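Local coordinates for KaiC-like domain-containing protein (Pyrococcus horikoshii, PDB 2EKD) that is of unknown function but carries a KaiC-like domain of the P-loop NTPase clan, with an alpha/beta fold built round a largely parallel sheet, at residues F[31-36]-F[66-71]; F[73-78]-F[88-93]; F[114-119]-F[149-154]; F[174-179]-F[190-195]. All coordinates share one frame; numbering follows the deposited sequence.

Contact 1: F[31-36]-F[66-71]; sequences LLYYIV and VAPLEN
Val-36 and Leu-69 carry this helix-to-helix contact, which holds no hydrogen bond between its segments and rests on the fit of apolar groups. The bump is CD2 of Leu-69: it lies 3.6 Å from Val-36 CG1, 3.7 Å from Val-36 CB and 3.8 Å from Val-36 CG2, so one methyl is seated against the fork of the valine. The two side chains cross at about a right angle. Val-36 has CG1 anti to the backbone N (chi1 174°), and this methyl comes within 3.5 Å of Pro-68 O and 4.4 Å of Pro-68 CB, so that it borders the proline as well as the leucine. A second, looser meeting is made by Tyr-33. Its CD1 stands 4.3 Å from Leu-69 CG, an approach oblique to the ring, and at the far end of the same ring OH lies 4.2 Å from Pro-68 CG. The tyrosine thus spans Leu-69 and the proline ring, with its hydroxyl hydrogen-bonded to Asp-65 O just before the second segment and Phe-64 meeting its ring edge-to-face. Together the segments bury 267 Å². Around the pair, helix 51-61 touches both partners, through Leu-59 on Leu-69 and through Tyr-52 and Phe-55 on Leu-32, while the inner face of helix 29-37 rests on strand 114-119 by way of Leu-32 and Ile-35.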
loop_
_atom_site.group_PDB
_atom_site.type_symbol
_atom_site.label_atom_id
_atom_site.label_comp_id
_atom_site.label_asym_id
_atom_site.label_seq_id
_atom_site.Cartn_x
_atom_site.Cartn_y
_atom_site.Cartn_z
ATOM N N LEU F 31 31.276 13.642 2.237
ATOM C CA LEU F 31 31.209 14.477 1.041
ATOM C C LEU F 31 31.108 15.938 1.453
ATOM O O LEU F 31 31.631 16.826 0.774
ATOM C CB LEU F 31 29.997 14.110 0.180
ATOM C CG LEU F 31 29.884 14.944 -1.102
ATOM C CD1 LEU F 31 31.126 14.713 -1.977
ATOM C CD2 LEU F 31 28.612 14.565 -1.863
ATOM N N LEU F 32 30.421 16.180 2.565
ATOM C CA LEU F 32 30.274 17.532 3.073
ATOM C C LEU F 32 31.642 18.041 3.506
ATOM O O LEU F 32 32.021 19.165 3.192
ATOM C CB LEU F 32 29.342 17.573 4.284
ATOM C CG LEU F 32 29.375 18.970 4.921
ATOM C CD1 LEU F 32 28.665 19.958 3.985
ATOM C CD2 LEU F 32 28.726 18.947 6.295
ATOM N N TYR F 33 32.371 17.213 4.249
ATOM C CA TYR F 33 33.692 17.597 4.722
ATOM C C TYR F 33 34.564 17.938 3.521
ATOM O O TYR F 33 35.294 18.920 3.533
ATOM C CB TYR F 33 34.348 16.454 5.500
ATOM C CG TYR F 33 35.659 16.857 6.134
ATOM C CD1 TYR F 33 35.681 17.630 7.294
ATOM C CD2 TYR F 33 36.878 16.508 5.550
ATOM C CE1 TYR F 33 36.876 18.049 7.859
ATOM C CE2 TYR F 33 38.090 16.926 6.107
ATOM C CZ TYR F 33 38.079 17.697 7.263
ATOM O OH TYR F 33 39.262 18.120 7.827
ATOM N N TYR F 34 34.477 17.106 2.490
ATOM C CA TYR F 34 35.244 17.295 1.268
ATOM C C TYR F 34 34.949 18.651 0.632
ATOM O O TYR F 34 35.860 19.356 0.185
ATOM C CB TYR F 34 34.925 16.159 0.294
ATOM C CG TYR F 34 35.473 16.339 -1.102
ATOM C CD1 TYR F 34 36.741 15.852 -1.445
ATOM C CD2 TYR F 34 34.715 16.967 -2.091
ATOM C CE1 TYR F 34 37.238 15.980 -2.743
ATOM C CE2 TYR F 34 35.201 17.100 -3.395
ATOM C CZ TYR F 34 36.459 16.605 -3.714
ATOM O OH TYR F 34 36.927 16.710 -5.003
ATOM N N ILE F 35 33.676 19.024 0.607
ATOM C CA ILE F 35 33.274 20.300 0.028
ATOM C C ILE F 35 33.738 21.508 0.859
ATOM O O ILE F 35 34.140 22.530 0.300
ATOM C CB ILE F 35 31.733 20.354 -0.156
ATOM C CG1 ILE F 35 31.318 19.424 -1.303
ATOM C CG2 ILE F 35 31.278 21.788 -0.431
ATOM C CD1 ILE F 35 29.806 19.378 -1.558
ATOM N N VAL F 36 33.692 21.394 2.185
ATOM C CA VAL F 36 34.090 22.506 3.055
ATOM C C VAL F 36 35.623 22.643 3.172
ATOM O O VAL F 36 36.196 23.706 2.953
ATOM C CB VAL F 36 33.504 22.314 4.464
ATOM C CG1 VAL F 36 34.053 23.388 5.399
ATOM C CG2 VAL F 36 31.993 22.442 4.419
ATOM N N VAL F 66 37.795 18.922 12.558
ATOM C CA VAL F 66 36.591 19.694 12.286
ATOM C C VAL F 66 36.700 21.205 12.463
ATOM O O VAL F 66 35.687 21.890 12.581
ATOM C CB VAL F 66 35.412 19.176 13.140
ATOM C CG1 VAL F 66 35.048 17.768 12.709
ATOM C CG2 VAL F 66 35.794 19.184 14.619
ATOM N N ALA F 67 37.920 21.732 12.483
ATOM C CA ALA F 67 38.092 23.175 12.610
ATOM C C ALA F 67 37.533 23.864 11.351
ATOM O O ALA F 67 36.885 24.911 11.440
ATOM C CB ALA F 67 39.560 23.517 12.798
ATOM N N PRO F 68 37.775 23.285 10.161
ATOM C CA PRO F 68 37.261 23.889 8.927
ATOM C C PRO F 68 35.735 24.050 8.968
ATOM O O PRO F 68 35.179 24.959 8.355
ATOM C CB PRO F 68 37.691 22.898 7.846
ATOM C CG PRO F 68 38.941 22.310 8.400
ATOM C CD PRO F 68 38.601 22.101 9.859
ATOM N N LEU F 69 35.059 23.157 9.687
ATOM C CA LEU F 69 33.607 23.227 9.790
ATOM C C LEU F 69 33.179 24.265 10.821
ATOM O O LEU F 69 32.079 24.814 10.740
ATOM C CB LEU F 69 33.031 21.862 10.170
ATOM C CG LEU F 69 33.263 20.691 9.210
ATOM C CD1 LEU F 69 32.508 19.479 9.738
ATOM C CD2 LEU F 69 32.781 21.041 7.813
ATOM N N GLU F 70 34.052 24.531 11.788
ATOM C CA GLU F 70 33.757 25.499 12.841
ATOM C C GLU F 70 33.965 26.938 12.383
ATOM O O GLU F 70 33.368 27.862 12.932
ATOM C CB GLU F 70 34.644 25.244 14.061
ATOM C CG GLU F 70 34.359 23.961 14.805
ATOM C CD GLU F 70 35.391 23.693 15.882
ATOM O OE1 GLU F 70 35.749 24.645 16.611
ATOM O OE2 GLU F 70 35.841 22.536 16.008
ATOM N N ASN F 71 34.796 27.126 11.365
ATOM C CA ASN F 71 35.099 28.468 10.888
ATOM C C ASN F 71 34.358 28.968 9.654
ATOM O O ASN F 71 34.668 30.042 9.148
ATOM C CB ASN F 71 36.609 28.596 10.665
ATOM C CG ASN F 71 37.398 28.359 11.937
ATOM O OD1 ASN F 71 37.207 29.055 12.939
ATOM N ND2 ASN F 71 38.285 27.371 11.908
#

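Contact 2: F[73-78]-F[88-93]; sequences QVIKMG and GRLNIS
Leu-90 CD1 is shared by two side chains of the neighbouring strand, lying 3.9 Å from Met-77 CE and 4.0 Å from Ile-75 CG2. Met-77, present as selenomethionine, runs extended beyond CG, and its chi3 of 164° carries the terminal methyl out beside the leucine, the two side chains pointing the same way. Ile-75 instead meets the leucine at a slant, using CG2. These three share one face of the sheet; Lys-76 and Arg-89 occupy the other. The lysine chain bends twice at its end (chi4 69°), and NZ forms salt bridges with Asp-47 and Asp-50 and a hydrogen bond with Lys-81 O. Arg-89 pairs with Asp-82 in its turn. Between the backbones, Lys-76 grips both ways: its N donates to Gly-88 O at 3.0 Å, and its O accepts from Leu-90 N at 2.7 Å. The Gly-78 N to Leu-90 O bond is weak. These bonds, with a 21° angle between strand directions, define a parallel pair. Strand 85-90 is outermost within this chain, and helix 99-105 covers the leucine's face: a parallel edge pair of an alpha/beta sheet, consistent with the P-loop NTPase clan.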
loop_
_atom_site.group_PDB
_atom_site.type_symbol
_atom_site.label_atom_id
_atom_site.label_comp_id
_atom_site.label_asym_id
_atom_site.label_seq_id
_atom_site.Cartn_x
_atom_site.Cartn_y
_atom_site.Cartn_z
ATOM N N GLN F 73 30.837 30.259 7.616
ATOM C CA GLN F 73 29.672 31.045 7.995
ATOM C C GLN F 73 28.423 30.166 7.900
ATOM O O GLN F 73 28.307 29.323 7.009
ATOM C CB GLN F 73 29.541 32.269 7.087
ATOM C CG GLN F 73 30.826 33.102 7.002
ATOM C CD GLN F 73 30.654 34.364 6.178
ATOM O OE1 GLN F 73 30.246 35.405 6.694
ATOM N NE2 GLN F 73 30.948 34.273 4.888
ATOM N N VAL F 74 27.491 30.372 8.823
ATOM C CA VAL F 74 26.276 29.574 8.870
ATOM C C VAL F 74 24.993 30.378 9.062
ATOM O O VAL F 74 24.951 31.330 9.838
ATOM C CB VAL F 74 26.370 28.531 10.018
ATOM C CG1 VAL F 74 25.064 27.755 10.140
ATOM C CG2 VAL F 74 27.533 27.580 9.767
ATOM N N ILE F 75 23.955 29.985 8.334
ATOM C CA ILE F 75 22.643 30.607 8.444
ATOM C C ILE F 75 21.752 29.510 9.018
ATOM O O ILE F 75 21.426 28.536 8.330
ATOM C CB ILE F 75 22.082 31.035 7.077
ATOM C CG1 ILE F 75 22.963 32.127 6.468
ATOM C CG2 ILE F 75 20.644 31.543 7.240
ATOM C CD1 ILE F 75 22.460 32.641 5.135
ATOM N N LYS F 76 21.379 29.656 10.285
ATOM C CA LYS F 76 20.552 28.659 10.948
ATOM C C LYS F 76 19.071 28.849 10.677
ATOM O O LYS F 76 18.565 29.963 10.697
ATOM C CB LYS F 76 20.811 28.670 12.464
ATOM C CG LYS F 76 22.194 28.154 12.853
ATOM C CD LYS F 76 22.368 28.041 14.371
ATOM C CE LYS F 76 21.448 26.990 14.997
ATOM N NZ LYS F 76 21.825 25.590 14.627
HETATM N N MSE F 77 18.390 27.743 10.407
HETATM C CA MSE F 77 16.954 27.754 10.149
HETATM C C MSE F 77 16.367 26.834 11.221
HETATM O O MSE F 77 16.187 25.633 11.014
HETATM C CB MSE F 77 16.682 27.247 8.725
HETATM C CG MSE F 77 17.573 27.949 7.681
HETATM SE SE MSE F 77 17.290 27.507 5.952
HETATM C CE MSE F 77 18.122 28.854 5.111
ATOM N N GLY F 78 16.093 27.420 12.383
ATOM C CA GLY F 78 15.590 26.655 13.508
ATOM C C GLY F 78 16.820 26.050 14.159
ATOM O O GLY F 78 17.943 26.405 13.795
ATOM N N GLY F 88 23.300 34.476 10.927
ATOM C CA GLY F 88 21.866 34.744 10.878
ATOM C C GLY F 88 21.049 33.561 11.400
ATOM O O GLY F 88 21.475 32.415 11.366
ATOM N N ARG F 89 19.853 33.885 11.876
ATOM C CA ARG F 89 18.923 32.889 12.389
ATOM C C ARG F 89 17.564 33.167 11.758
ATOM O O ARG F 89 17.026 34.266 11.879
ATOM C CB ARG F 89 18.830 32.979 13.915
ATOM C CG ARG F 89 20.143 32.691 14.629
ATOM C CD ARG F 89 19.960 32.569 16.145
ATOM N NE ARG F 89 21.150 32.010 16.788
ATOM C CZ ARG F 89 22.332 32.616 16.836
ATOM N NH1 ARG F 89 22.489 33.813 16.282
ATOM N NH2 ARG F 89 23.360 32.026 17.434
ATOM N N LEU F 90 17.019 32.176 11.066
ATOM C CA LEU F 90 15.729 32.336 10.415
ATOM C C LEU F 90 14.652 31.505 11.094
ATOM O O LEU F 90 14.910 30.403 11.581
ATOM C CB LEU F 90 15.824 31.938 8.944
ATOM C CG LEU F 90 16.642 32.835 8.019
ATOM C CD1 LEU F 90 16.780 32.155 6.669
ATOM C CD2 LEU F 90 15.962 34.197 7.876
ATOM N N ASN F 91 13.440 32.044 11.117
ATOM C CA ASN F 91 12.312 31.363 11.731
ATOM C C ASN F 91 11.616 30.426 10.749
ATOM O O ASN F 91 11.476 30.738 9.563
ATOM C CB ASN F 91 11.306 32.387 12.260
ATOM C CG ASN F 91 10.008 31.746 12.701
ATOM O OD1 ASN F 91 9.986 30.923 13.620
ATOM N ND2 ASN F 91 8.915 32.115 12.042
ATOM N N ILE F 92 11.178 29.280 11.262
ATOM C CA ILE F 92 10.481 28.286 10.459
ATOM C C ILE F 92 8.996 28.256 10.807
ATOM O O ILE F 92 8.611 27.760 11.866
ATOM C CB ILE F 92 11.062 26.876 10.695
ATOM C CG1 ILE F 92 12.528 26.840 10.263
ATOM C CG2 ILE F 92 10.248 25.842 9.928
ATOM C CD1 ILE F 92 13.226 25.541 10.584
ATOM N N SER F 93 8.168 28.791 9.914
ATOM C CA SER F 93 6.722 28.812 10.121
ATOM C C SER F 93 6.047 27.968 9.044
ATOM O O SER F 93 6.252 28.194 7.850
ATOM C CB SER F 93 6.194 30.249 10.064
ATOM O OG SER F 93 6.472 30.853 8.812
#

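Contact 3: F[114-119]-F[149-154]; sequences VINPVL and RIAFYF
Val-118 lies against the ring of Tyr-153 in a parallel strand pair at the centre of the alpha/beta sheet. Its CB sits over one ring face, 3.9 Å from the centroid and 18° off the normal, a CH-pi contact displaced toward the rim at CD2. From CB the branches divide: CG1, anti to the backbone N (chi1 -180°), hangs beyond the rim by the CD2-CE2 bond, 3.6 Å from Tyr-153 CE2, whereas CG2 lies over the ring, 4.0 Å from Tyr-153 CZ. The two side chains point the same way. Asn-116 and Arg-149 share this side of the sheet, the arginine's CG lying against the asparagine's CB; Asn-116 ND2 is satisfied by Val-44 O and Arg-149 NH2 by Thr-17 OG1. On the other face, Ile-115 CG2 meets Phe-152 obliquely and Leu-119 CD2 packs on Phe-154, beneath helix 29-37. Five backbone hydrogen bonds join the strands, whose directions differ by 21°. All twelve residues are buried, and 549 Å² is covered between the segments. Near the C-terminal end of the pairing, a water donates to Val-118 O and to Phe-154 O, each at 2.8 Å, while Val-118 O also accepts Phe-154 N at 3.0 Å.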
loop_
_atom_site.group_PDB
_atom_site.type_symbol
_atom_site.label_atom_id
_atom_site.label_comp_id
_atom_site.label_asym_id
_atom_site.label_seq_id
_atom_site.Cartn_x
_atom_site.Cartn_y
_atom_site.Cartn_z
ATOM N N VAL F 114 29.580 31.868 -3.748
ATOM C CA VAL F 114 29.882 31.042 -2.585
ATOM C C VAL F 114 29.348 29.626 -2.782
ATOM O O VAL F 114 28.374 29.421 -3.507
ATOM C CB VAL F 114 29.247 31.619 -1.279
ATOM C CG1 VAL F 114 29.660 33.074 -1.079
ATOM C CG2 VAL F 114 27.742 31.512 -1.338
ATOM N N ILE F 115 30.003 28.651 -2.162
ATOM C CA ILE F 115 29.542 27.269 -2.229
ATOM C C ILE F 115 28.555 27.237 -1.070
ATOM O O ILE F 115 28.905 27.576 0.063
ATOM C CB ILE F 115 30.698 26.269 -2.012
ATOM C CG1 ILE F 115 31.725 26.421 -3.143
ATOM C CG2 ILE F 115 30.162 24.841 -1.976
ATOM C CD1 ILE F 115 31.134 26.310 -4.540
ATOM N N ASN F 116 27.320 26.844 -1.365
ATOM C CA ASN F 116 26.244 26.861 -0.379
ATOM C C ASN F 116 25.614 25.508 -0.038
ATOM O O ASN F 116 24.622 25.107 -0.643
ATOM C CB ASN F 116 25.160 27.826 -0.892
ATOM C CG ASN F 116 24.024 28.028 0.088
ATOM O OD1 ASN F 116 22.943 28.472 -0.300
ATOM N ND2 ASN F 116 24.259 27.720 1.365
ATOM N N PRO F 117 26.190 24.781 0.930
ATOM C CA PRO F 117 25.611 23.486 1.297
ATOM C C PRO F 117 24.386 23.721 2.173
ATOM O O PRO F 117 24.464 24.440 3.166
ATOM C CB PRO F 117 26.736 22.807 2.083
ATOM C CG PRO F 117 27.990 23.477 1.546
ATOM C CD PRO F 117 27.553 24.911 1.472
ATOM N N VAL F 118 23.259 23.132 1.792
ATOM C CA VAL F 118 22.017 23.253 2.555
ATOM C C VAL F 118 21.749 21.877 3.155
ATOM O O VAL F 118 21.589 20.898 2.425
ATOM C CB VAL F 118 20.837 23.651 1.650
ATOM C CG1 VAL F 118 19.565 23.778 2.477
ATOM C CG2 VAL F 118 21.143 24.969 0.947
ATOM N N LEU F 119 21.696 21.806 4.481
ATOM C CA LEU F 119 21.492 20.538 5.165
ATOM C C LEU F 119 20.171 20.432 5.931
ATOM O O LEU F 119 19.688 21.409 6.512
ATOM C CB LEU F 119 22.653 20.295 6.136
ATOM C CG LEU F 119 24.085 20.561 5.643
ATOM C CD1 LEU F 119 25.067 20.354 6.797
ATOM C CD2 LEU F 119 24.429 19.639 4.481
ATOM N N ARG F 149 25.729 32.090 -5.835
ATOM C CA ARG F 149 26.150 30.822 -5.258
ATOM C C ARG F 149 25.802 29.582 -6.071
ATOM O O ARG F 149 25.130 29.652 -7.101
ATOM C CB ARG F 149 25.538 30.660 -3.860
ATOM C CG ARG F 149 24.168 29.954 -3.840
ATOM C CD ARG F 149 23.069 30.768 -4.526
ATOM N NE ARG F 149 21.825 30.007 -4.603
ATOM C CZ ARG F 149 21.543 29.114 -5.548
ATOM N NH1 ARG F 149 22.408 28.874 -6.525
ATOM N NH2 ARG F 149 20.417 28.412 -5.482
ATOM N N ILE F 150 26.293 28.449 -5.579
ATOM C CA ILE F 150 26.016 27.129 -6.131
ATOM C C ILE F 150 25.553 26.409 -4.872
ATOM O O ILE F 150 26.345 26.211 -3.948
ATOM C CB ILE F 150 27.275 26.399 -6.659
ATOM C CG1 ILE F 150 27.865 27.138 -7.865
ATOM C CG2 ILE F 150 26.900 24.974 -7.091
ATOM C CD1 ILE F 150 28.920 26.327 -8.602
ATOM N N ALA F 151 24.271 26.053 -4.821
ATOM C CA ALA F 151 23.709 25.378 -3.657
ATOM C C ALA F 151 23.726 23.853 -3.791
ATOM O O ALA F 151 23.444 23.301 -4.859
ATOM C CB ALA F 151 22.283 25.862 -3.418
ATOM N N PHE F 152 24.070 23.183 -2.697
ATOM C CA PHE F 152 24.103 21.727 -2.659
ATOM C C PHE F 152 23.142 21.288 -1.557
ATOM O O PHE F 152 23.472 21.387 -0.378
ATOM C CB PHE F 152 25.514 21.223 -2.328
ATOM C CG PHE F 152 26.515 21.412 -3.439
ATOM C CD1 PHE F 152 26.611 20.488 -4.477
ATOM C CD2 PHE F 152 27.360 22.515 -3.449
ATOM C CE1 PHE F 152 27.534 20.661 -5.508
ATOM C CE2 PHE F 152 28.285 22.698 -4.478
ATOM C CZ PHE F 152 28.372 21.768 -5.509
ATOM N N TYR F 153 21.954 20.827 -1.935
ATOM C CA TYR F 153 20.980 20.370 -0.947
ATOM C C TYR F 153 21.184 18.894 -0.630
ATOM O O TYR F 153 20.871 18.030 -1.452
ATOM C CB TYR F 153 19.550 20.565 -1.449
ATOM C CG TYR F 153 19.044 21.991 -1.444
ATOM C CD1 TYR F 153 19.475 22.918 -2.399
ATOM C CD2 TYR F 153 18.102 22.402 -0.505
ATOM C CE1 TYR F 153 18.968 24.214 -2.417
ATOM C CE2 TYR F 153 17.591 23.693 -0.511
ATOM C CZ TYR F 153 18.023 24.593 -1.466
ATOM O OH TYR F 153 17.502 25.866 -1.456
ATOM N N PHE F 154 21.727 18.614 0.554
ATOM C CA PHE F 154 21.952 17.239 0.998
ATOM C C PHE F 154 20.632 16.724 1.555
ATOM O O PHE F 154 20.169 17.201 2.591
ATOM C CB PHE F 154 22.998 17.187 2.110
ATOM C CG PHE F 154 24.418 17.285 1.630
ATOM C CD1 PHE F 154 24.894 18.455 1.045
ATOM C CD2 PHE F 154 25.292 16.218 1.803
ATOM C CE1 PHE F 154 26.225 18.561 0.639
ATOM C CE2 PHE F 154 26.625 16.312 1.404
ATOM C CZ PHE F 154 27.091 17.490 0.820
HETATM O O HOH W 1 19.056 19.752 2.432
#

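Contact 4: F[174-179]-F[190-195]; sequences VVTSIL and KSIKDE
Lys-190 lays its aliphatic chain obliquely across Ile-178, CE coming 4.0 Å from the isoleucine's CD1. The two residues form the hydrogen-bonded pair of an antiparallel bridge, part of the beta-hairpin made by strands 177-182 and 185-190. Ile-178 N donates to Lys-190 O at 3.1 Å, with the donor standing 45° out of the carbonyl plane; the return bond, Lys-190 N to Ile-178 O, is weak. CG of the lysine is anti to its backbone N, and the bend at chi3 (76°) places CE so that the chain turns back toward the start of the other segment. There NZ donates to Val-175 O at 2.8 Å. The same ammonium group is also hydrogen-bonded to Glu-172 O and to Gly-24 O of a neighbouring subunit, so three carbonyl oxygens accept from it, and their dipoles would help to stabilise the positive charge. Beyond the bridge the second segment departs from strand form. Thr-176 CB packs against Ile-192 CD1 at 3.9 Å, while OG1 of the threonine is hydrogen-bonded to Thr-17 N and Glu-16 OE1. Ser-177 OG, also hydrogen-bonded to Glu-16 OE1, lies 3.4 Å from Ser-191 CA. The turn that follows is an ST turn, closed where Ser-191 OG accepts the backbone N of Lys-193 at 3.1 Å.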
loop_
_atom_site.group_PDB
_atom_site.type_symbol
_atom_site.label_atom_id
_atom_site.label_comp_id
_atom_site.label_asym_id
_atom_site.label_seq_id
_atom_site.Cartn_x
_atom_site.Cartn_y
_atom_site.Cartn_z
ATOM N N VAL F 174 12.706 20.686 -10.037
ATOM C CA VAL F 174 13.132 22.075 -9.924
ATOM C C VAL F 174 14.625 22.337 -9.843
ATOM O O VAL F 174 15.068 23.452 -10.128
ATOM C CB VAL F 174 12.450 22.770 -8.726
ATOM C CG1 VAL F 174 10.933 22.666 -8.866
ATOM C CG2 VAL F 174 12.920 22.148 -7.423
ATOM N N VAL F 175 15.412 21.336 -9.456
ATOM C CA VAL F 175 16.849 21.543 -9.370
ATOM C C VAL F 175 17.507 21.406 -10.744
ATOM O O VAL F 175 16.911 20.839 -11.665
ATOM C CB VAL F 175 17.507 20.558 -8.362
ATOM C CG1 VAL F 175 16.868 20.738 -6.982
ATOM C CG2 VAL F 175 17.368 19.115 -8.848
ATOM N N THR F 176 18.725 21.928 -10.882
ATOM C CA THR F 176 19.455 21.868 -12.150
ATOM C C THR F 176 20.345 20.630 -12.294
ATOM O O THR F 176 20.647 20.207 -13.409
ATOM C CB THR F 176 20.327 23.133 -12.361
ATOM O OG1 THR F 176 21.149 23.350 -11.206
ATOM C CG2 THR F 176 19.450 24.352 -12.593
ATOM N N SER F 177 20.778 20.063 -11.173
ATOM C CA SER F 177 21.612 18.864 -11.204
ATOM C C SER F 177 21.262 17.961 -10.033
ATOM O O SER F 177 20.869 18.433 -8.959
ATOM C CB SER F 177 23.106 19.210 -11.133
ATOM O OG SER F 177 23.641 19.537 -12.406
ATOM N N ILE F 178 21.395 16.659 -10.248
ATOM C CA ILE F 178 21.111 15.694 -9.197
ATOM C C ILE F 178 22.261 14.714 -9.063
ATOM O O ILE F 178 22.703 14.126 -10.049
ATOM C CB ILE F 178 19.826 14.888 -9.480
ATOM C CG1 ILE F 178 18.622 15.836 -9.556
ATOM C CG2 ILE F 178 19.633 13.833 -8.391
ATOM C CD1 ILE F 178 17.321 15.162 -9.978
ATOM N N LEU F 179 22.750 14.564 -7.838
ATOM C CA LEU F 179 23.822 13.631 -7.543
ATOM C C LEU F 179 23.275 12.590 -6.585
ATOM O O LEU F 179 22.505 12.915 -5.676
ATOM C CB LEU F 179 25.008 14.335 -6.875
ATOM C CG LEU F 179 25.760 15.396 -7.686
ATOM C CD1 LEU F 179 26.940 15.910 -6.872
ATOM C CD2 LEU F 179 26.239 14.799 -9.007
ATOM N N LYS F 190 21.303 13.770 -13.131
ATOM C CA LYS F 190 20.866 14.871 -13.983
ATOM C C LYS F 190 21.923 15.957 -14.000
ATOM O O LYS F 190 22.648 16.154 -13.019
ATOM C CB LYS F 190 19.526 15.456 -13.492
ATOM C CG LYS F 190 18.928 16.469 -14.467
ATOM C CD LYS F 190 17.485 16.883 -14.145
ATOM C CE LYS F 190 17.403 17.861 -12.987
ATOM N NZ LYS F 190 16.060 18.521 -12.913
ATOM N N SER F 191 22.021 16.659 -15.122
ATOM C CA SER F 191 23.012 17.723 -15.222
ATOM C C SER F 191 22.709 18.680 -16.380
ATOM O O SER F 191 22.026 18.351 -17.341
ATOM C CB SER F 191 24.385 17.084 -15.426
ATOM O OG SER F 191 25.365 18.110 -15.584
ATOM N N ILE F 192 23.207 19.923 -16.239
ATOM C CA ILE F 192 23.097 20.877 -17.337
ATOM C C ILE F 192 24.052 20.504 -18.472
ATOM O O ILE F 192 23.835 20.789 -19.646
ATOM C CB ILE F 192 23.472 22.256 -16.799
ATOM C CG1 ILE F 192 22.349 22.822 -15.929
ATOM C CG2 ILE F 192 23.690 23.229 -17.974
ATOM C CD1 ILE F 192 22.752 24.139 -15.260
ATOM N N LYS F 193 25.173 19.876 -18.066
ATOM C CA LYS F 193 26.185 19.464 -19.030
ATOM C C LYS F 193 25.975 18.011 -19.462
ATOM O O LYS F 193 26.386 17.072 -18.793
ATOM C CB LYS F 193 27.557 19.632 -18.365
ATOM C CG LYS F 193 27.722 21.036 -17.780
ATOM C CD LYS F 193 29.063 21.247 -17.072
ATOM C CE LYS F 193 29.154 22.630 -16.420
ATOM N NZ LYS F 193 30.483 22.829 -15.839
ATOM N N ASP F 194 25.324 17.847 -20.607
ATOM C CA ASP F 194 25.026 16.539 -21.185
ATOM C C ASP F 194 26.216 15.571 -21.200
ATOM O O ASP F 194 26.041 14.356 -21.126
ATOM C CB ASP F 194 24.510 16.735 -22.610
ATOM C CG ASP F 194 23.408 17.773 -22.686
ATOM O OD1 ASP F 194 22.264 17.457 -22.294
ATOM O OD2 ASP F 194 23.689 18.910 -23.124
ATOM N N GLU F 195 27.418 16.126 -21.298
ATOM C CA GLU F 195 28.653 15.348 -21.334
ATOM C C GLU F 195 28.877 14.499 -20.078
ATOM O O GLU F 195 29.451 13.411 -20.156
ATOM C CB GLU F 195 29.842 16.300 -21.539
ATOM C CG GLU F 195 31.212 15.642 -21.580
ATOM C CD GLU F 195 32.338 16.655 -21.769
ATOM O OE1 GLU F 195 32.349 17.353 -22.809
ATOM O OE2 GLU F 195 33.213 16.752 -20.876
#

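In the fold
Three of the four contacts belong to one mixed sheet: contact 3 lies near its middle, about 4 Å from the chain centre, with contacts 2 and 4 on opposite sides of that centre, their own centres about 28 Å apart. Each is about 15 Å from contact 3, centre to centre, and neither touches it. Helix 29-37 of contact 1 packs against contact 3, the centres of the two contacts being about 13 Å apart; they meet directly where Ile-35 CG2 lies 3.6 Å from Ile-115 CG2 and where Leu-32 packs on Pro-117, Leu-119 and Phe-154. Contact 1 leads into contact 2 by sequence, since helix 67-70 precedes strand 73-77. Contact 4 alone reaches a second subunit.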